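Local coordinates for stress-induced protein 1 (PDB 4YE0) that is a small heat shock protein of Caenorhabditis elegans, seen here as its alpha-crystallin domain, and probably binds unfolded proteins as a pH-regulated chaperone, at residues Leu31-His41 against Arg53-Lys63; Lys63-His71 against Thr81-Ser89. All coordinates share one frame; numbering follows the deposited sequence.

Contact 1: residues Leu31-His41 against Arg53-Lys63. With SO4 (sulfate ion), chain C; SO4 (sulfate ion), chain D.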
# COMPACT_ATOMS: atom_id res chain seq x y z
N LEU A 31 -19.27 -2.13 7.91
CA LEU A 31 -19.54 -2.45 9.30
C LEU A 31 -20.28 -3.78 9.38
O LEU A 31 -21.24 -4.02 8.64
CB LEU A 31 -20.39 -1.37 9.94
CG LEU A 31 -20.75 -1.55 11.41
CD1 LEU A 31 -19.50 -1.63 12.26
CD2 LEU A 31 -21.62 -0.38 11.86
N GLU A 32 -19.84 -4.63 10.29
CA GLU A 32 -20.41 -5.96 10.49
C GLU A 32 -20.47 -6.20 11.99
O GLU A 32 -19.46 -6.49 12.61
CB GLU A 32 -19.53 -6.98 9.78
CG GLU A 32 -20.22 -8.27 9.40
CD GLU A 32 -19.28 -9.25 8.71
OE1 GLU A 32 -19.62 -10.44 8.63
OE2 GLU A 32 -18.19 -8.82 8.27
N GLY A 33 -21.66 -6.05 12.57
CA GLY A 33 -21.78 -5.98 14.03
C GLY A 33 -20.99 -4.77 14.53
O GLY A 33 -21.27 -3.64 14.13
N HIS A 34 -19.99 -5.02 15.37
CA HIS A 34 -19.09 -3.97 15.86
C HIS A 34 -17.76 -3.94 15.11
O HIS A 34 -16.86 -3.17 15.47
CB HIS A 34 -18.83 -4.15 17.36
CG HIS A 34 -19.88 -3.54 18.23
ND1 HIS A 34 -19.75 -2.28 18.78
CD2 HIS A 34 -21.08 -4.02 18.65
CE1 HIS A 34 -20.83 -2.01 19.50
NE2 HIS A 34 -21.65 -3.05 19.44
N VAL A 35 -17.63 -4.76 14.07
CA VAL A 35 -16.37 -4.88 13.34
C VAL A 35 -16.35 -3.94 12.13
O VAL A 35 -17.17 -4.03 11.22
CB VAL A 35 -16.08 -6.34 12.93
CG1 VAL A 35 -14.79 -6.43 12.13
CG2 VAL A 35 -15.99 -7.21 14.18
N LEU A 36 -15.39 -3.02 12.15
CA LEU A 36 -15.22 -2.03 11.11
C LEU A 36 -14.05 -2.41 10.21
O LEU A 36 -12.93 -2.62 10.69
CB LEU A 36 -14.96 -0.66 11.76
CG LEU A 36 -15.09 0.56 10.86
CD1 LEU A 36 -16.53 0.73 10.40
CD2 LEU A 36 -14.62 1.80 11.60
N THR A 37 -14.31 -2.49 8.91
CA THR A 37 -13.34 -2.90 7.91
C THR A 37 -13.15 -1.79 6.88
O THR A 37 -14.12 -1.36 6.25
CB THR A 37 -13.82 -4.17 7.19
OG1 THR A 37 -14.04 -5.21 8.15
CG2 THR A 37 -12.81 -4.64 6.16
N ILE A 38 -11.91 -1.33 6.71
CA ILE A 38 -11.57 -0.37 5.66
C ILE A 38 -10.65 -1.03 4.65
O ILE A 38 -9.60 -1.57 5.03
CB ILE A 38 -10.86 0.87 6.23
CG1 ILE A 38 -11.70 1.53 7.33
CG2 ILE A 38 -10.56 1.86 5.11
CD1 ILE A 38 -11.37 1.04 8.72
N GLU A 39 -11.03 -0.97 3.38
CA GLU A 39 -10.30 -1.62 2.30
C GLU A 39 -9.99 -0.65 1.17
O GLU A 39 -10.81 0.20 0.83
CB GLU A 39 -11.12 -2.78 1.73
CG GLU A 39 -11.05 -4.05 2.56
CD GLU A 39 -11.81 -5.20 1.93
OE1 GLU A 39 -11.72 -5.39 0.70
OE2 GLU A 39 -12.50 -5.93 2.68
N GLY A 40 -8.81 -0.81 0.59
CA GLY A 40 -8.42 -0.06 -0.60
C GLY A 40 -7.86 -1.02 -1.63
O GLY A 40 -7.07 -1.90 -1.30
N HIS A 41 -8.30 -0.88 -2.88
CA HIS A 41 -7.74 -1.67 -3.97
C HIS A 41 -7.52 -0.81 -5.20
O HIS A 41 -8.46 -0.24 -5.76
CB HIS A 41 -8.64 -2.86 -4.32
CG HIS A 41 -8.03 -3.79 -5.33
ND1 HIS A 41 -8.75 -4.40 -6.33
CD2 HIS A 41 -6.74 -4.20 -5.49
CE1 HIS A 41 -7.95 -5.15 -7.06
NE2 HIS A 41 -6.72 -5.05 -6.57
N ARG A 53 -2.09 -2.29 -5.88
CA ARG A 53 -1.94 -1.92 -4.47
C ARG A 53 -3.19 -2.31 -3.72
O ARG A 53 -4.28 -2.32 -4.28
CB ARG A 53 -1.78 -0.41 -4.31
CG ARG A 53 -0.40 0.14 -4.62
CD ARG A 53 -0.29 1.57 -4.11
NE ARG A 53 -1.21 2.50 -4.76
CZ ARG A 53 -1.05 2.98 -5.99
NH1 ARG A 53 -0.02 2.62 -6.74
NH2 ARG A 53 -1.94 3.83 -6.50
N SER A 54 -3.03 -2.59 -2.44
CA SER A 54 -4.12 -3.08 -1.62
C SER A 54 -3.82 -2.84 -0.15
O SER A 54 -2.66 -2.84 0.27
CB SER A 54 -4.31 -4.58 -1.83
OG SER A 54 -4.99 -4.84 -3.04
N PHE A 55 -4.88 -2.65 0.62
CA PHE A 55 -4.79 -2.74 2.07
C PHE A 55 -6.15 -3.08 2.65
O PHE A 55 -7.19 -2.81 2.06
CB PHE A 55 -4.21 -1.46 2.69
CG PHE A 55 -5.23 -0.41 3.01
CD1 PHE A 55 -5.54 0.58 2.08
CD2 PHE A 55 -5.88 -0.39 4.24
CE1 PHE A 55 -6.48 1.56 2.37
CE2 PHE A 55 -6.82 0.58 4.53
CZ PHE A 55 -7.12 1.56 3.60
N THR A 56 -6.11 -3.71 3.82
CA THR A 56 -7.31 -4.00 4.58
C THR A 56 -6.98 -3.72 6.04
O THR A 56 -6.03 -4.26 6.59
CB THR A 56 -7.75 -5.46 4.41
OG1 THR A 56 -7.84 -5.77 3.02
CG2 THR A 56 -9.11 -5.71 5.07
N ARG A 57 -7.77 -2.83 6.65
CA ARG A 57 -7.61 -2.50 8.06
C ARG A 57 -8.92 -2.84 8.74
O ARG A 57 -9.99 -2.46 8.27
CB ARG A 57 -7.30 -1.01 8.22
CG ARG A 57 -7.18 -0.54 9.67
CD ARG A 57 -5.82 -0.84 10.27
NE ARG A 57 -4.72 -0.22 9.52
CZ ARG A 57 -3.44 -0.30 9.87
NH1 ARG A 57 -2.52 0.29 9.11
NH2 ARG A 57 -3.06 -0.96 10.96
N GLN A 58 -8.83 -3.56 9.85
CA GLN A 58 -10.02 -3.98 10.57
C GLN A 58 -9.83 -3.80 12.06
O GLN A 58 -8.76 -4.06 12.60
CB GLN A 58 -10.31 -5.44 10.24
CG GLN A 58 -11.57 -5.99 10.89
CD GLN A 58 -11.87 -7.40 10.41
OE1 GLN A 58 -12.27 -7.60 9.27
NE2 GLN A 58 -11.67 -8.38 11.29
N PHE A 59 -10.88 -3.32 12.73
CA PHE A 59 -10.90 -3.27 14.18
C PHE A 59 -12.31 -3.36 14.74
O PHE A 59 -13.30 -3.15 14.03
CB PHE A 59 -10.18 -2.03 14.72
CG PHE A 59 -10.36 -0.81 13.87
CD1 PHE A 59 -11.45 0.03 14.07
CD2 PHE A 59 -9.44 -0.50 12.88
CE1 PHE A 59 -11.62 1.15 13.28
CE2 PHE A 59 -9.61 0.63 12.09
CZ PHE A 59 -10.70 1.45 12.29
N THR A 60 -12.39 -3.69 16.02
CA THR A 60 -13.65 -3.86 16.71
C THR A 60 -13.93 -2.59 17.49
O THR A 60 -13.13 -2.18 18.33
CB THR A 60 -13.61 -5.06 17.66
OG1 THR A 60 -13.27 -6.25 16.92
CG2 THR A 60 -14.96 -5.27 18.33
N LEU A 61 -15.06 -1.96 17.18
CA LEU A 61 -15.52 -0.78 17.91
C LEU A 61 -15.92 -1.17 19.32
O LEU A 61 -16.41 -2.28 19.55
CB LEU A 61 -16.73 -0.16 17.20
CG LEU A 61 -16.54 0.81 16.03
CD1 LEU A 61 -15.10 0.89 15.51
CD2 LEU A 61 -17.49 0.47 14.90
N PRO A 62 -15.71 -0.26 20.29
CA PRO A 62 -16.26 -0.45 21.63
C PRO A 62 -17.77 -0.68 21.62
O PRO A 62 -18.46 -0.25 20.69
CB PRO A 62 -15.93 0.86 22.34
CG PRO A 62 -14.72 1.39 21.64
CD PRO A 62 -14.76 0.87 20.23
N LYS A 63 -18.26 -1.35 22.66
CA LYS A 63 -19.69 -1.63 22.83
C LYS A 63 -20.44 -0.30 22.93
O LYS A 63 -21.58 -0.17 22.47
CB LYS A 63 -19.92 -2.46 24.10
CG LYS A 63 -19.04 -3.71 24.24
CD LYS A 63 -19.04 -4.24 25.67
CE LYS A 63 -20.37 -4.87 26.04
NZ LYS A 63 -20.31 -5.58 27.36
S SO4 C . 0.20 3.48 -10.20
O1 SO4 C . -0.90 4.38 -10.61
O2 SO4 C . -0.37 2.21 -9.71
O3 SO4 C . 1.00 4.11 -9.13
O4 SO4 C . 1.07 3.20 -11.37
S SO4 D . 0.59 -2.04 10.54
O1 SO4 D . -0.40 -1.57 11.53
O2 SO4 D . 1.63 -2.85 11.23
O3 SO4 D . 1.23 -0.87 9.89
O4 SO4 D . -0.07 -2.87 9.52

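Contact 2: residues Lys63-His71 against Thr81-Ser89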
# COMPACT_ATOMS: atom_id res chain seq x y z
N LYS A 63 -18.26 -1.35 22.66
CA LYS A 63 -19.69 -1.63 22.83
C LYS A 63 -20.44 -0.30 22.93
O LYS A 63 -21.58 -0.17 22.47
CB LYS A 63 -19.92 -2.46 24.10
CG LYS A 63 -19.04 -3.71 24.24
CD LYS A 63 -19.04 -4.24 25.67
CE LYS A 63 -20.37 -4.87 26.04
NZ LYS A 63 -20.31 -5.58 27.36
N ASP A 64 -19.76 0.66 23.53
CA ASP A 64 -20.20 2.04 23.74
C ASP A 64 -20.62 2.84 22.49
O ASP A 64 -21.39 3.80 22.59
CB ASP A 64 -19.03 2.78 24.42
CG ASP A 64 -19.47 3.92 25.31
OD1 ASP A 64 -20.68 4.22 25.39
OD2 ASP A 64 -18.59 4.53 25.95
N VAL A 65 -20.11 2.47 21.31
CA VAL A 65 -20.26 3.31 20.12
C VAL A 65 -21.69 3.29 19.57
O VAL A 65 -22.32 2.24 19.47
CB VAL A 65 -19.26 2.91 19.01
CG1 VAL A 65 -19.46 3.78 17.77
CG2 VAL A 65 -17.83 3.04 19.51
N ASP A 66 -22.19 4.48 19.22
CA ASP A 66 -23.50 4.61 18.58
C ASP A 66 -23.34 4.36 17.08
O ASP A 66 -23.00 5.27 16.32
CB ASP A 66 -24.08 6.00 18.85
CG ASP A 66 -25.44 6.21 18.20
OD1 ASP A 66 -26.09 5.23 17.81
OD2 ASP A 66 -25.85 7.39 18.09
N LEU A 67 -23.60 3.12 16.67
CA LEU A 67 -23.33 2.68 15.30
C LEU A 67 -24.25 3.31 14.25
O LEU A 67 -23.92 3.34 13.07
CB LEU A 67 -23.42 1.15 15.20
CG LEU A 67 -22.55 0.33 16.16
CD1 LEU A 67 -22.76 -1.16 15.91
CD2 LEU A 67 -21.08 0.67 16.03
N ALA A 68 -25.40 3.81 14.69
CA ALA A 68 -26.35 4.48 13.80
C ALA A 68 -25.86 5.83 13.27
O ALA A 68 -26.34 6.31 12.24
CB ALA A 68 -27.69 4.66 14.50
N HIS A 69 -24.91 6.45 13.97
CA HIS A 69 -24.42 7.78 13.61
C HIS A 69 -22.93 7.81 13.33
O HIS A 69 -22.26 8.84 13.51
CB HIS A 69 -24.78 8.78 14.72
CG HIS A 69 -26.25 8.99 14.87
ND1 HIS A 69 -26.97 8.53 15.95
CD2 HIS A 69 -27.15 9.59 14.05
CE1 HIS A 69 -28.24 8.85 15.80
NE2 HIS A 69 -28.38 9.49 14.66
N ILE A 70 -22.40 6.68 12.87
CA ILE A 70 -21.01 6.61 12.43
C ILE A 70 -20.88 7.40 11.13
O ILE A 70 -21.77 7.33 10.27
CB ILE A 70 -20.57 5.15 12.24
CG1 ILE A 70 -19.05 5.06 12.09
CG2 ILE A 70 -21.26 4.50 11.05
CD1 ILE A 70 -18.50 3.73 12.59
N HIS A 71 -19.80 8.17 11.00
CA HIS A 71 -19.62 9.04 9.84
C HIS A 71 -18.20 8.93 9.29
O HIS A 71 -17.23 8.97 10.05
CB HIS A 71 -19.93 10.49 10.22
CG HIS A 71 -20.25 11.37 9.05
ND1 HIS A 71 -19.34 12.25 8.51
CD2 HIS A 71 -21.37 11.49 8.31
CE1 HIS A 71 -19.89 12.89 7.50
NE2 HIS A 71 -21.12 12.45 7.35
N THR A 81 -11.21 10.13 8.08
CA THR A 81 -11.58 10.06 9.48
C THR A 81 -12.97 9.43 9.62
O THR A 81 -13.90 9.75 8.88
CB THR A 81 -11.49 11.42 10.22
OG1 THR A 81 -11.96 11.26 11.57
CG2 THR A 81 -12.30 12.48 9.54
N ILE A 82 -13.06 8.49 10.55
CA ILE A 82 -14.30 7.82 10.86
C ILE A 82 -14.60 8.17 12.31
O ILE A 82 -13.77 7.94 13.18
CB ILE A 82 -14.17 6.30 10.71
CG1 ILE A 82 -13.79 5.94 9.26
CG2 ILE A 82 -15.47 5.62 11.12
CD1 ILE A 82 -13.38 4.50 9.06
N ASP A 83 -15.78 8.72 12.56
CA ASP A 83 -16.15 9.08 13.92
C ASP A 83 -17.61 8.78 14.24
O ASP A 83 -18.45 8.70 13.35
CB ASP A 83 -15.82 10.56 14.20
CG ASP A 83 -16.84 11.51 13.60
OD1 ASP A 83 -17.28 12.44 14.31
OD2 ASP A 83 -17.20 11.34 12.42
N ALA A 84 -17.88 8.60 15.53
CA ALA A 84 -19.23 8.35 16.02
C ALA A 84 -19.35 8.79 17.48
O ALA A 84 -18.38 8.72 18.23
CB ALA A 84 -19.57 6.87 15.88
N PRO A 85 -20.55 9.26 17.89
CA PRO A 85 -20.76 9.50 19.32
C PRO A 85 -20.94 8.20 20.09
O PRO A 85 -21.22 7.15 19.50
CB PRO A 85 -22.04 10.33 19.36
CG PRO A 85 -22.74 10.03 18.08
CD PRO A 85 -21.68 9.72 17.07
N LYS A 86 -20.77 8.26 21.41
CA LYS A 86 -21.05 7.12 22.27
C LYS A 86 -22.55 7.08 22.59
O LYS A 86 -23.25 8.07 22.43
CB LYS A 86 -20.23 7.19 23.56
CG LYS A 86 -18.72 7.22 23.33
CD LYS A 86 -18.25 6.08 22.43
CE LYS A 86 -16.74 5.92 22.45
NZ LYS A 86 -16.24 5.28 23.70
N THR A 87 -23.02 5.91 23.04
CA THR A 87 -24.45 5.71 23.30
C THR A 87 -24.99 6.58 24.43
O THR A 87 -26.10 7.09 24.34
CB THR A 87 -24.76 4.22 23.60
OG1 THR A 87 -23.76 3.68 24.47
CG2 THR A 87 -24.79 3.40 22.31
N GLY A 88 -24.20 6.76 25.49
CA GLY A 88 -24.65 7.52 26.66
C GLY A 88 -24.00 8.89 26.81
O GLY A 88 -23.76 9.34 27.93
N SER A 89 -23.73 9.55 25.69
CA SER A 89 -23.00 10.82 25.70
C SER A 89 -23.87 12.02 26.10
O SER A 89 -23.41 12.89 26.85
CB SER A 89 -22.34 11.08 24.34
OG SER A 89 -23.31 11.19 23.31

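Contact 1: residues Leu31-His41 against Arg53-Lys63
Ile38 and Arg57 hold each other by two short backbone bonds: Ile38 N gives its hydrogen to Arg57 O at 2.7 Å, nearly straight at 171°, and Arg57 N returns one to Ile38 O. The same paired bonding recurs at Leu36 with Phe59 and at Gly40 with Phe55, so strands 35-41 and 53-60 run antiparallel, 169° between their directions. On the buried face, branched aliphatics fill in between aromatics. Leu36 lies alongside Phe59 and reaches its ring with CD2, 3.5 Å from CE1. Ile38 serves both rings: CD1 meets Phe59 CZ at 3.7 Å, while CG2, anti to the backbone N, meets Phe55 CZ at 3.8 Å. Glycine suits position 40 because the Phe55 ring covers its backbone, Gly40 N sitting 3.7 Å above one ring face. The other face carries polar and beta-branched residues: Val35 CG1 packs on Gln58 CG at 3.5 Å, and Thr56 CG2 touches Glu39 CG. Arg57 NH2 hydrogen-bonds O1 of the chain D sulfate, probably from the crystallisation liquor, at 2.8 Å, in plane at the guanidinium edge; NH1 bonds Gly1 O. Through its outer strand, 49-60, the hairpin continues into the second subunit, the antiparallel edge-strand pairing by which metazoan alpha-crystallin domains dimerise.

Contact 2: residues Lys63-His71 against Thr81-Ser89
His71 and Asp83 exchange two backbone bonds, Asp83 N reaching His71 O at 2.9 Å. Asp66 N binds Pro85 O in the carbonyl plane: proline has no N-H to give, but its carbonyl can still accept. Asp64 O takes two donors from Thr87: the amide at 2.7 Å and the hydroxyl OG1 at 3.0 Å, the latter from outside the carbonyl plane. Threonine can do this because OG1 stands between its own N and carbonyl carbon (chi1 43°). Among charged groups, Lys86 crosses Asp64 at about a right angle and its NZ forms a salt bridge with OD2 whose hydrogen bond is weak, at 3.3 Å; Thr9 O, with Asn8 OD1, mainly holds that ammonium. Within the loop, His69 ND1 points in its ring plane to the syn side of Asp66 OD2, 2.7 Å away and 172° at the hydrogen, but tilted 34° out of the carboxylate plane. Apolar contacts fill the middle: Ala84 CB, small enough to be approached closely, meets Val65 CG1 at 3.6 Å, and Ile70 CG1 meets Ile82 CG2 at 3.8 Å. Such a loop, folded back to bring in an antiparallel edge strand, belongs to the beta sandwich of the alpha-crystallin domain.

Contact 1 ends at Lys63, where contact 2 begins, and their centres lie 15 Å apart. The first belongs to the three-stranded sheet of 27-32, 35-45 and 49-60; the second joins the loop leaving that sheet to strand 79-85 of the other, four-stranded sheet. The residues 61-70 are therefore the connection that carries the chain from one layer of the sandwich to the other. Between the layers, Ile82 CD1 packs on Ile38 CG1 at 3.8 Å and also on Leu36, while Leu61 and Leu67 meet beside the crossing. Together the contacts link the hairpin whose outer strand, 49-60, pairs with the second subunit to the opposite sheet through one shared hydrophobic core.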